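Local coordinates for protein peptidase M3B, oligoendopeptidase F (Enterococcus faecium, PDB 2QR4) that probably hydrolyses peptide bonds in short oligopeptides, as a zinc-dependent endopeptidase of the M3B family, at residues K24-L29 with V88-P93; Q31-F36 with W104-E109; R265-R270 with Y282-P287; K278-D283 with A479-P484. One frame throughout, in Å; residues are numbered along the deposited sequence.

Contact 1 (K24-L29 with V88-P93); sequences KHKGTL and VSWFEP
A type II beta turn, His25 to Thr28, packs here against the tryptophan of a type I turn, Val88 to Phe91, that leads into helix 91-95. The join lies in the N-terminal helical part of the chain. Lys26 lies across one face of the Trp90 indole. Its CA sits 3.6 Å from the centroid of the Trp90 six-membered ring and only 8° off the ring normal, a CH-pi contact. The aliphatic chain of Lys26 is extended. It passes obliquely over the indole, with CB near Trp90 CE2 and CD near CG and CD1. Trp90 CG stands between its backbone N and carbonyl carbon (chi1 55°), which sets CG, and with it the indole, toward Lys26. The opposite face of the indole meets CB of Phe91. Trp90 NE1 is hydrogen-bonded to Ser22 OG. Leu29 reaches the edge of the indole, where its CD1 is 4.3 Å from Trp90 CZ3. Leu29 CD1 also lies 4.4 Å from Phe91 CD1. Phe91 packs further on Ile40 and Val43 of helix 33-63. The turn itself is held by Thr28 N, which donates to His25 O at 3.1 Å.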
# COMPACT_ATOMS: atom_id res chain seq x y z
N LYS A 24 32.71 -11.20 -4.96
CA LYS A 24 34.16 -11.00 -5.10
C LYS A 24 34.67 -9.65 -4.60
O LYS A 24 35.82 -9.54 -4.20
CB LYS A 24 34.58 -11.16 -6.56
CG LYS A 24 34.69 -12.60 -7.03
CD LYS A 24 35.72 -12.75 -8.14
CE LYS A 24 35.94 -14.22 -8.49
NZ LYS A 24 37.21 -14.44 -9.23
N HIS A 25 33.83 -8.62 -4.64
CA HIS A 25 34.28 -7.30 -4.22
C HIS A 25 34.04 -7.08 -2.74
O HIS A 25 34.82 -6.41 -2.08
CB HIS A 25 33.62 -6.22 -5.08
CG HIS A 25 34.01 -6.29 -6.52
ND1 HIS A 25 35.29 -5.99 -6.96
CD2 HIS A 25 33.31 -6.66 -7.62
CE1 HIS A 25 35.35 -6.16 -8.27
NE2 HIS A 25 34.17 -6.57 -8.69
N LYS A 26 32.97 -7.68 -2.23
CA LYS A 26 32.62 -7.53 -0.83
C LYS A 26 33.79 -7.92 0.06
O LYS A 26 34.45 -8.93 -0.18
CB LYS A 26 31.38 -8.37 -0.51
CG LYS A 26 30.94 -8.33 0.93
CD LYS A 26 29.58 -8.99 1.13
CE LYS A 26 29.23 -9.05 2.62
NZ LYS A 26 27.87 -9.58 2.86
N GLY A 27 34.06 -7.09 1.06
CA GLY A 27 35.12 -7.37 2.02
C GLY A 27 36.54 -7.14 1.54
O GLY A 27 37.49 -7.51 2.23
N THR A 28 36.70 -6.50 0.38
CA THR A 28 38.03 -6.22 -0.16
C THR A 28 38.46 -4.77 -0.03
O THR A 28 39.63 -4.44 -0.26
CB THR A 28 38.13 -6.56 -1.66
OG1 THR A 28 37.25 -5.72 -2.40
CG2 THR A 28 37.80 -8.03 -1.91
N LEU A 29 37.53 -3.89 0.32
CA LEU A 29 37.81 -2.46 0.28
C LEU A 29 39.09 -2.05 0.99
O LEU A 29 39.77 -1.12 0.54
CB LEU A 29 36.62 -1.63 0.79
CG LEU A 29 35.32 -1.87 0.01
CD1 LEU A 29 34.26 -0.81 0.32
CD2 LEU A 29 35.61 -1.91 -1.47
N VAL A 88 24.07 -5.10 -3.32
CA VAL A 88 25.11 -4.09 -3.40
C VAL A 88 25.06 -3.20 -2.14
O VAL A 88 25.79 -2.21 -2.00
CB VAL A 88 24.91 -3.31 -4.73
CG1 VAL A 88 24.57 -1.82 -4.53
CG2 VAL A 88 26.05 -3.55 -5.68
N SER A 89 24.22 -3.60 -1.19
CA SER A 89 23.99 -2.83 0.03
C SER A 89 25.15 -2.89 1.04
O SER A 89 25.17 -2.10 1.98
CB SER A 89 22.69 -3.27 0.71
OG SER A 89 22.74 -4.64 1.10
N TRP A 90 26.09 -3.81 0.86
CA TRP A 90 27.24 -3.90 1.77
C TRP A 90 28.23 -2.76 1.50
O TRP A 90 29.09 -2.45 2.32
CB TRP A 90 27.94 -5.24 1.60
CG TRP A 90 28.32 -5.47 0.17
CD1 TRP A 90 27.60 -6.17 -0.77
CD2 TRP A 90 29.49 -4.99 -0.49
NE1 TRP A 90 28.26 -6.15 -1.96
CE2 TRP A 90 29.42 -5.43 -1.83
CE3 TRP A 90 30.60 -4.23 -0.08
CZ2 TRP A 90 30.40 -5.12 -2.78
CZ3 TRP A 90 31.57 -3.93 -1.02
CH2 TRP A 90 31.47 -4.38 -2.35
N PHE A 91 28.08 -2.14 0.34
CA PHE A 91 29.08 -1.24 -0.23
C PHE A 91 29.40 0.01 0.62
O PHE A 91 30.56 0.23 0.98
CB PHE A 91 28.67 -0.89 -1.66
CG PHE A 91 29.59 0.07 -2.34
CD1 PHE A 91 30.93 -0.23 -2.51
CD2 PHE A 91 29.11 1.27 -2.81
CE1 PHE A 91 31.78 0.66 -3.14
CE2 PHE A 91 29.95 2.16 -3.45
CZ PHE A 91 31.29 1.86 -3.62
N GLU A 92 28.39 0.82 0.93
CA GLU A 92 28.62 2.05 1.71
C GLU A 92 29.04 1.79 3.18
O GLU A 92 29.93 2.47 3.71
CB GLU A 92 27.39 2.95 1.66
CG GLU A 92 26.99 3.35 0.24
CD GLU A 92 25.97 4.49 0.20
OE1 GLU A 92 25.48 4.92 1.27
OE2 GLU A 92 25.66 4.96 -0.91
N PRO A 93 28.38 0.85 3.85
CA PRO A 93 28.86 0.40 5.16
C PRO A 93 30.33 0.00 5.12
O PRO A 93 31.08 0.35 6.03
CB PRO A 93 27.98 -0.81 5.46
CG PRO A 93 26.68 -0.46 4.76
CD PRO A 93 27.11 0.20 3.48

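Contact 2 (Q31-F36 with W104-E109); sequences QGASQF and WQYFKE
Tyr106 CG stands anti to its carbonyl carbon (chi1 -82°), and Phe36 CG stands anti to its backbone N (chi1 -173°); the two rings meet between their helices. Their centroids are 5.1 Å apart and the planes are inclined at 43°, so the pair is oblique. Tyr106 CD2 lies over one face of the Phe36 ring, toward the rim, and is 3.5 Å from Phe36 CG. The Tyr106 ring is also covered by the start of helix 33-63. Ala33 CA lies over its face, 3.8 Å from the Tyr106 centroid, in a CH-pi contact. Gly32 O is above the same ring, nearer the rim. Ala33 CB touches Tyr106 CD1 at 3.6 Å, and the backbones come close, with the CA atoms of Ala33 and Tyr106 4.7 Å apart. Glu109 CB and OE2 lie beside Ala33 CB.

The Tyr106 hydroxyl reaches the backbone before the helix. Gly32 N gives Tyr106 OH a weak, bent bond of 3.3 Å. The stronger partner of this hydroxyl is Leu29 O. Gly32 is the N-cap residue, and its backbone angles call for glycine. Its O accepts the first helical bond, from Phe36 N, at 2.9 Å.

Phe36 CE2 approaches Phe107 CE1 more loosely. Both of these side chains touch Leu113, and Phe107 also packs on Arg117 and Ile120 of helix 117-124. The contact thus joins the N-terminal end of helix 33-63 to helix 100-109, with helix 117-124 behind Phe107.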
# COMPACT_ATOMS: atom_id res chain seq x y z
N GLN A 31 41.82 -3.73 1.18
CA GLN A 31 42.98 -4.42 0.61
C GLN A 31 43.90 -3.52 -0.19
O GLN A 31 45.03 -3.90 -0.48
CB GLN A 31 42.54 -5.59 -0.28
CG GLN A 31 42.23 -6.87 0.46
CD GLN A 31 41.60 -7.92 -0.43
OE1 GLN A 31 40.81 -8.75 0.02
NE2 GLN A 31 41.94 -7.89 -1.72
N GLY A 32 43.43 -2.33 -0.55
CA GLY A 32 44.21 -1.44 -1.40
C GLY A 32 43.38 -0.52 -2.28
O GLY A 32 42.20 -0.79 -2.52
N ALA A 33 44.02 0.55 -2.76
CA ALA A 33 43.36 1.56 -3.60
C ALA A 33 42.80 0.94 -4.87
O ALA A 33 41.75 1.36 -5.37
CB ALA A 33 44.34 2.67 -3.94
N SER A 34 43.52 -0.05 -5.39
CA SER A 34 43.12 -0.77 -6.59
C SER A 34 41.81 -1.51 -6.35
O SER A 34 40.86 -1.36 -7.11
CB SER A 34 44.24 -1.75 -6.97
OG SER A 34 43.95 -2.45 -8.17
N GLN A 35 41.75 -2.28 -5.27
CA GLN A 35 40.57 -3.08 -4.96
C GLN A 35 39.40 -2.18 -4.66
O GLN A 35 38.25 -2.52 -4.94
CB GLN A 35 40.84 -3.99 -3.77
CG GLN A 35 41.77 -5.15 -4.07
CD GLN A 35 43.25 -4.78 -3.98
OE1 GLN A 35 43.62 -3.60 -3.94
NE2 GLN A 35 44.11 -5.80 -3.95
N PHE A 36 39.72 -1.02 -4.09
CA PHE A 36 38.72 -0.02 -3.72
C PHE A 36 38.12 0.56 -5.00
O PHE A 36 36.90 0.68 -5.13
CB PHE A 36 39.39 1.07 -2.89
CG PHE A 36 38.44 2.08 -2.31
CD1 PHE A 36 37.66 1.77 -1.22
CD2 PHE A 36 38.38 3.36 -2.84
CE1 PHE A 36 36.79 2.71 -0.67
CE2 PHE A 36 37.50 4.30 -2.30
CZ PHE A 36 36.71 3.98 -1.22
N TRP A 104 41.08 9.02 1.59
CA TRP A 104 41.79 10.00 0.75
C TRP A 104 43.25 9.61 0.55
O TRP A 104 43.94 10.15 -0.32
CB TRP A 104 41.66 11.44 1.29
CG TRP A 104 40.26 11.83 1.62
CD1 TRP A 104 39.77 12.18 2.85
CD2 TRP A 104 39.13 11.86 0.72
NE1 TRP A 104 38.42 12.44 2.78
CE2 TRP A 104 38.00 12.25 1.48
CE3 TRP A 104 38.97 11.61 -0.64
CZ2 TRP A 104 36.74 12.39 0.92
CZ3 TRP A 104 37.70 11.74 -1.20
CH2 TRP A 104 36.61 12.14 -0.42
N GLN A 105 43.72 8.65 1.34
CA GLN A 105 45.05 8.09 1.14
C GLN A 105 45.06 7.22 -0.11
O GLN A 105 46.06 7.16 -0.84
CB GLN A 105 45.49 7.30 2.38
CG GLN A 105 46.95 6.84 2.35
CD GLN A 105 47.89 7.89 1.80
OE1 GLN A 105 48.73 7.60 0.94
NE2 GLN A 105 47.75 9.14 2.26
N TYR A 106 43.93 6.55 -0.36
CA TYR A 106 43.74 5.76 -1.57
C TYR A 106 43.74 6.66 -2.81
O TYR A 106 44.20 6.27 -3.88
CB TYR A 106 42.40 5.02 -1.52
CG TYR A 106 42.37 3.72 -0.75
CD1 TYR A 106 43.53 3.01 -0.45
CD2 TYR A 106 41.15 3.17 -0.36
CE1 TYR A 106 43.48 1.80 0.25
CE2 TYR A 106 41.08 1.96 0.32
CZ TYR A 106 42.24 1.28 0.62
OH TYR A 106 42.14 0.09 1.31
N PHE A 107 43.19 7.86 -2.65
CA PHE A 107 43.12 8.83 -3.74
C PHE A 107 44.49 9.35 -4.16
O PHE A 107 44.72 9.62 -5.34
CB PHE A 107 42.18 9.98 -3.38
CG PHE A 107 40.73 9.66 -3.59
CD1 PHE A 107 40.11 8.69 -2.83
CD2 PHE A 107 39.98 10.32 -4.55
CE1 PHE A 107 38.76 8.38 -3.02
CE2 PHE A 107 38.65 10.01 -4.75
CZ PHE A 107 38.04 9.05 -3.98
N LYS A 108 45.40 9.51 -3.20
CA LYS A 108 46.77 9.89 -3.54
C LYS A 108 47.42 8.79 -4.36
O LYS A 108 48.12 9.05 -5.33
CB LYS A 108 47.60 10.14 -2.28
CG LYS A 108 47.42 11.52 -1.66
CD LYS A 108 48.64 11.89 -0.82
CE LYS A 108 49.92 11.77 -1.65
NZ LYS A 108 51.13 12.17 -0.89
N GLU A 109 47.16 7.54 -3.97
CA GLU A 109 47.80 6.38 -4.60
C GLU A 109 47.25 6.09 -6.00
O GLU A 109 47.98 5.61 -6.86
CB GLU A 109 47.66 5.14 -3.71
CG GLU A 109 48.02 5.38 -2.26
CD GLU A 109 48.05 4.10 -1.43
OE1 GLU A 109 48.89 4.04 -0.50
OE2 GLU A 109 47.25 3.18 -1.69

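Contact 3 (R265-R270 with Y282-P287); sequences RYMELR and YDLYTP
Arg270 NH2 donates to Thr286 O at 2.9 Å with an N-H...O angle of 160°, tying helix 260-274 to the loop that follows it within the M3 peptidase region. The oxygen lies close to the guanidinium plane, and the donor lies in the plane of the Thr286 carbonyl. Arg270 NH1 makes a second, weak bond to the same oxygen. NH2 also makes a weak, bent bond to Asp283 O, 2.9 Å away. One guanidinium therefore gathers two backbone carbonyls at its edge. A third, Leu284 O, lies over the centre of one guanidinium face, 3.3 Å from Arg270 CZ. That carbonyl is not hydrogen-bonded to the group, though its partial negative charge probably suits the cation below.

Arg270 CG, anti to the backbone N (chi1 165°), leads off the helix; the bend at chi3 turns NE toward the loop. Asp283 turns its carboxylate away, to salt bridges with Arg193 and Arg190. Thr286 OG1 is hydrogen-bonded to Glu186 O and Ser187 O. These bonds connect the loop to the region around the start of helix 190-206.

Around the polar group the contact is apolar. Arg270 CD touches Leu284 CD2 at 3.8 Å, and the two side chains pass obliquely. The selenomethionine Met267, one turn earlier, crosses Leu284 at about a right angle. Its SE lies 3.9 Å from Leu284 CD2 and 4.0 Å from CD1.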
# COMPACT_ATOMS: atom_id res chain seq x y z
N ARG A 265 -5.91 39.70 -2.98
CA ARG A 265 -6.18 40.81 -3.88
C ARG A 265 -6.35 40.37 -5.34
O ARG A 265 -7.24 40.87 -6.03
CB ARG A 265 -5.03 41.81 -3.82
CG ARG A 265 -5.31 43.04 -3.02
CD ARG A 265 -4.99 44.26 -3.88
NE ARG A 265 -3.61 44.68 -3.77
CZ ARG A 265 -3.06 45.58 -4.57
NH1 ARG A 265 -3.78 46.13 -5.53
NH2 ARG A 265 -1.79 45.93 -4.41
N TYR A 266 -5.50 39.46 -5.80
CA TYR A 266 -5.58 38.96 -7.17
C TYR A 266 -6.91 38.23 -7.39
O TYR A 266 -7.52 38.32 -8.46
CB TYR A 266 -4.39 38.05 -7.48
CG TYR A 266 -4.31 37.58 -8.91
CD1 TYR A 266 -4.64 38.42 -9.96
CD2 TYR A 266 -3.88 36.30 -9.22
CE1 TYR A 266 -4.57 38.01 -11.26
CE2 TYR A 266 -3.81 35.87 -10.53
CZ TYR A 266 -4.15 36.74 -11.55
OH TYR A 266 -4.06 36.34 -12.87
N MSE A 267 -7.38 37.55 -6.35
CA MSE A 267 -8.66 36.86 -6.41
C MSE A 267 -9.85 37.85 -6.45
O MSE A 267 -10.79 37.64 -7.21
CB MSE A 267 -8.79 35.87 -5.25
CG MSE A 267 -7.76 34.73 -5.33
SE MSE A 267 -7.89 33.58 -6.94
CE MSE A 267 -6.69 34.53 -8.16
N GLU A 268 -9.78 38.94 -5.69
CA GLU A 268 -10.78 40.00 -5.82
C GLU A 268 -10.85 40.49 -7.26
O GLU A 268 -11.94 40.71 -7.81
CB GLU A 268 -10.50 41.19 -4.88
CG GLU A 268 -10.44 40.82 -3.39
CD GLU A 268 -11.82 40.61 -2.72
OE1 GLU A 268 -12.89 40.76 -3.37
OE2 GLU A 268 -11.81 40.28 -1.51
N LEU A 269 -9.68 40.66 -7.88
CA LEU A 269 -9.64 41.20 -9.24
C LEU A 269 -10.29 40.21 -10.20
O LEU A 269 -11.12 40.59 -11.03
CB LEU A 269 -8.21 41.50 -9.67
CG LEU A 269 -8.04 41.93 -11.12
CD1 LEU A 269 -8.87 43.17 -11.38
CD2 LEU A 269 -6.57 42.18 -11.38
N ARG A 270 -9.93 38.94 -10.07
CA ARG A 270 -10.59 37.92 -10.89
C ARG A 270 -12.13 37.89 -10.68
O ARG A 270 -12.88 37.70 -11.64
CB ARG A 270 -9.94 36.57 -10.66
CG ARG A 270 -10.73 35.38 -11.16
CD ARG A 270 -9.90 34.09 -11.04
NE ARG A 270 -8.83 34.04 -12.04
CZ ARG A 270 -8.97 33.48 -13.24
NH1 ARG A 270 -7.95 33.49 -14.08
NH2 ARG A 270 -10.12 32.92 -13.60
N TYR A 282 -14.02 26.50 -9.04
CA TYR A 282 -14.22 26.14 -10.45
C TYR A 282 -14.27 27.35 -11.38
O TYR A 282 -14.61 27.21 -12.57
CB TYR A 282 -15.46 25.26 -10.63
CG TYR A 282 -16.74 25.82 -10.05
CD1 TYR A 282 -17.42 26.86 -10.68
CD2 TYR A 282 -17.29 25.29 -8.88
CE1 TYR A 282 -18.62 27.36 -10.14
CE2 TYR A 282 -18.48 25.78 -8.35
CZ TYR A 282 -19.14 26.81 -8.97
OH TYR A 282 -20.31 27.29 -8.42
N ASP A 283 -13.93 28.52 -10.86
CA ASP A 283 -13.83 29.73 -11.69
C ASP A 283 -12.40 30.23 -11.88
O ASP A 283 -12.20 31.27 -12.52
CB ASP A 283 -14.66 30.87 -11.10
CG ASP A 283 -16.14 30.59 -11.09
OD1 ASP A 283 -16.64 30.01 -12.09
OD2 ASP A 283 -16.80 30.95 -10.09
N LEU A 284 -11.40 29.55 -11.32
CA LEU A 284 -10.05 30.12 -11.27
C LEU A 284 -9.17 29.81 -12.48
O LEU A 284 -8.08 30.38 -12.60
CB LEU A 284 -9.31 29.71 -9.99
CG LEU A 284 -9.99 29.96 -8.64
CD1 LEU A 284 -9.00 29.79 -7.51
CD2 LEU A 284 -10.62 31.33 -8.57
N TYR A 285 -9.62 28.93 -13.36
CA TYR A 285 -8.75 28.48 -14.46
C TYR A 285 -9.27 28.88 -15.82
O TYR A 285 -8.69 28.53 -16.83
CB TYR A 285 -8.52 26.97 -14.39
CG TYR A 285 -8.05 26.53 -13.04
CD1 TYR A 285 -8.95 26.18 -12.04
CD2 TYR A 285 -6.69 26.47 -12.74
CE1 TYR A 285 -8.52 25.78 -10.78
CE2 TYR A 285 -6.24 26.08 -11.48
CZ TYR A 285 -7.16 25.73 -10.51
OH TYR A 285 -6.72 25.34 -9.27
N THR A 286 -10.37 29.62 -15.83
CA THR A 286 -10.96 30.11 -17.07
C THR A 286 -10.37 31.50 -17.39
O THR A 286 -10.05 32.26 -16.47
CB THR A 286 -12.51 30.16 -16.94
OG1 THR A 286 -13.12 30.35 -18.22
CG2 THR A 286 -12.97 31.24 -15.99
N PRO A 287 -10.20 31.84 -18.68
CA PRO A 287 -9.53 33.11 -19.04
C PRO A 287 -10.32 34.32 -18.58
O PRO A 287 -11.53 34.37 -18.76
CB PRO A 287 -9.51 33.07 -20.57
CG PRO A 287 -9.70 31.62 -20.93
CD PRO A 287 -10.60 31.08 -19.87

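Contact 4 (K278-D283 with A479-P484); sequences KLHMYD and AVEEDP
Leu279 and Glu481 are joined backbone to backbone: Glu481 N donates to Leu279 O at 2.7 Å, nearly along the C=O axis. Beside it, Val480 CA makes a C-H...O contact with the same oxygen. Asp483 then spans two neighbouring residues with its carboxylate. Its CG is anti to the carbonyl carbon (chi1 -66°), which directs the carboxylate to His280 and Met281. OD1 accepts from His280 ND1 at 2.8 Å, on its syn side and close to the imidazole plane. OD2 accepts from Met281 N at 2.7 Å. The ND1 bond fixes the rotation of the His280 ring, with ring and carboxylate nearly coplanar, 25° apart. Glu481 CB and CG lie over one face of that ring, and Tyr282 OH sits over the centre of the opposite face. Glu481 CG is also packed on Lys278 CB at 3.6 Å. A water accepts from Leu279 N and donates to Ala479 O and to Glu481 OE1. On the apolar side, selenomethionine Met281 puts SE 3.7 Å from Val480 CG1, and Leu279 CD2 meets Val480 CG2. The arrangement is a loop-to-loop join built round a His-carboxylate hydrogen bond, linking the loops after helices 260-274 and 461-476 in the M3 peptidase region.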
# COMPACT_ATOMS: atom_id res chain seq x y z
N LYS A 278 -20.45 35.17 -6.81
CA LYS A 278 -19.45 34.56 -5.94
C LYS A 278 -18.40 33.77 -6.70
O LYS A 278 -18.73 33.03 -7.64
CB LYS A 278 -20.15 33.73 -4.85
CG LYS A 278 -20.39 34.55 -3.58
CD LYS A 278 -21.60 34.12 -2.83
CE LYS A 278 -21.74 34.93 -1.55
NZ LYS A 278 -21.68 36.39 -1.82
N LEU A 279 -17.14 33.93 -6.32
CA LEU A 279 -16.03 33.25 -7.00
C LEU A 279 -15.76 31.90 -6.38
O LEU A 279 -15.53 31.81 -5.17
CB LEU A 279 -14.74 34.09 -6.92
CG LEU A 279 -13.60 33.68 -7.88
CD1 LEU A 279 -13.96 33.94 -9.34
CD2 LEU A 279 -12.30 34.40 -7.54
N HIS A 280 -15.76 30.86 -7.19
CA HIS A 280 -15.53 29.52 -6.65
C HIS A 280 -14.25 28.92 -7.23
O HIS A 280 -13.73 29.40 -8.25
CB HIS A 280 -16.70 28.58 -7.01
CG HIS A 280 -18.03 29.03 -6.49
ND1 HIS A 280 -18.63 28.45 -5.39
CD2 HIS A 280 -18.90 29.97 -6.95
CE1 HIS A 280 -19.80 29.03 -5.18
NE2 HIS A 280 -19.98 29.95 -6.11
N MSE A 281 -13.76 27.85 -6.60
CA MSE A 281 -12.62 27.12 -7.14
C MSE A 281 -12.80 26.84 -8.63
O MSE A 281 -11.86 26.97 -9.41
CB MSE A 281 -12.36 25.82 -6.34
CG MSE A 281 -11.93 26.05 -4.87
SE MSE A 281 -10.45 27.37 -4.66
CE MSE A 281 -9.04 26.48 -5.70
N TYR A 282 -14.02 26.50 -9.04
CA TYR A 282 -14.22 26.14 -10.45
C TYR A 282 -14.27 27.35 -11.38
O TYR A 282 -14.61 27.21 -12.57
CB TYR A 282 -15.46 25.26 -10.63
CG TYR A 282 -16.74 25.82 -10.05
CD1 TYR A 282 -17.42 26.86 -10.68
CD2 TYR A 282 -17.29 25.29 -8.88
CE1 TYR A 282 -18.62 27.36 -10.14
CE2 TYR A 282 -18.48 25.78 -8.35
CZ TYR A 282 -19.14 26.81 -8.97
OH TYR A 282 -20.31 27.29 -8.42
N ASP A 283 -13.93 28.52 -10.86
CA ASP A 283 -13.83 29.73 -11.69
C ASP A 283 -12.40 30.23 -11.88
O ASP A 283 -12.20 31.27 -12.52
CB ASP A 283 -14.66 30.87 -11.10
CG ASP A 283 -16.14 30.59 -11.09
OD1 ASP A 283 -16.64 30.01 -12.09
OD2 ASP A 283 -16.80 30.95 -10.09
N ALA A 479 -12.37 36.25 -0.85
CA ALA A 479 -12.93 36.49 -2.19
C ALA A 479 -13.36 35.19 -2.87
O ALA A 479 -14.20 35.20 -3.77
CB ALA A 479 -11.95 37.23 -3.04
N VAL A 480 -12.78 34.08 -2.43
CA VAL A 480 -13.08 32.76 -2.99
C VAL A 480 -13.98 31.99 -2.03
O VAL A 480 -13.65 31.83 -0.86
CB VAL A 480 -11.77 31.97 -3.25
CG1 VAL A 480 -12.07 30.54 -3.73
CG2 VAL A 480 -10.92 32.71 -4.26
N GLU A 481 -15.13 31.53 -2.51
CA GLU A 481 -16.05 30.75 -1.66
C GLU A 481 -15.40 29.45 -1.21
O GLU A 481 -14.65 28.83 -1.97
CB GLU A 481 -17.36 30.44 -2.39
CG GLU A 481 -18.22 31.66 -2.64
CD GLU A 481 -18.43 32.48 -1.38
OE1 GLU A 481 -18.00 33.65 -1.37
OE2 GLU A 481 -19.01 31.94 -0.41
N GLU A 482 -15.68 29.04 0.02
CA GLU A 482 -15.20 27.75 0.53
C GLU A 482 -16.05 26.62 -0.05
O GLU A 482 -17.06 26.25 0.54
CB GLU A 482 -15.22 27.71 2.07
CG GLU A 482 -14.15 28.59 2.72
CD GLU A 482 -14.26 28.67 4.25
OE1 GLU A 482 -13.76 29.66 4.83
OE2 GLU A 482 -14.84 27.76 4.86
N ASP A 483 -15.66 26.11 -1.21
CA ASP A 483 -16.33 24.97 -1.82
C ASP A 483 -16.05 23.72 -0.99
O ASP A 483 -14.90 23.43 -0.68
CB ASP A 483 -15.80 24.75 -3.24
CG ASP A 483 -16.17 25.89 -4.19
OD1 ASP A 483 -17.39 26.15 -4.38
OD2 ASP A 483 -15.24 26.50 -4.78
N PRO A 484 -17.10 22.98 -0.61
CA PRO A 484 -16.87 21.75 0.15
C PRO A 484 -16.05 20.73 -0.64
O PRO A 484 -15.30 19.94 -0.06
CB PRO A 484 -18.27 21.20 0.44
CG PRO A 484 -19.24 22.07 -0.31
CD PRO A 484 -18.52 23.29 -0.84
O HOH W 1 -16.93 35.30 -3.53

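How the contacts relate
From the N terminus, contacts 1 and 2 come first and cross: 24-29 and 31-36 precede 88-93 and 104-109. Each closes a long, mostly helical excursion. They touch through Leu29 O and Tyr106 OH, 2.8 Å apart, a probable hydrogen bond. Together they tie the start of helix 33-63 and the turn before it to helices 91-95 and 100-109. Contact 3 closes a short loop after helix 260-274. Contact 4 starts on that loop, shares Tyr282 and Asp283 with contact 3, and brings in 479-484 from far along the chain. Met267 and Leu284 of contact 3 pack against Val480 and Leu279. The two pairs lie on opposite sides of the chain's centre.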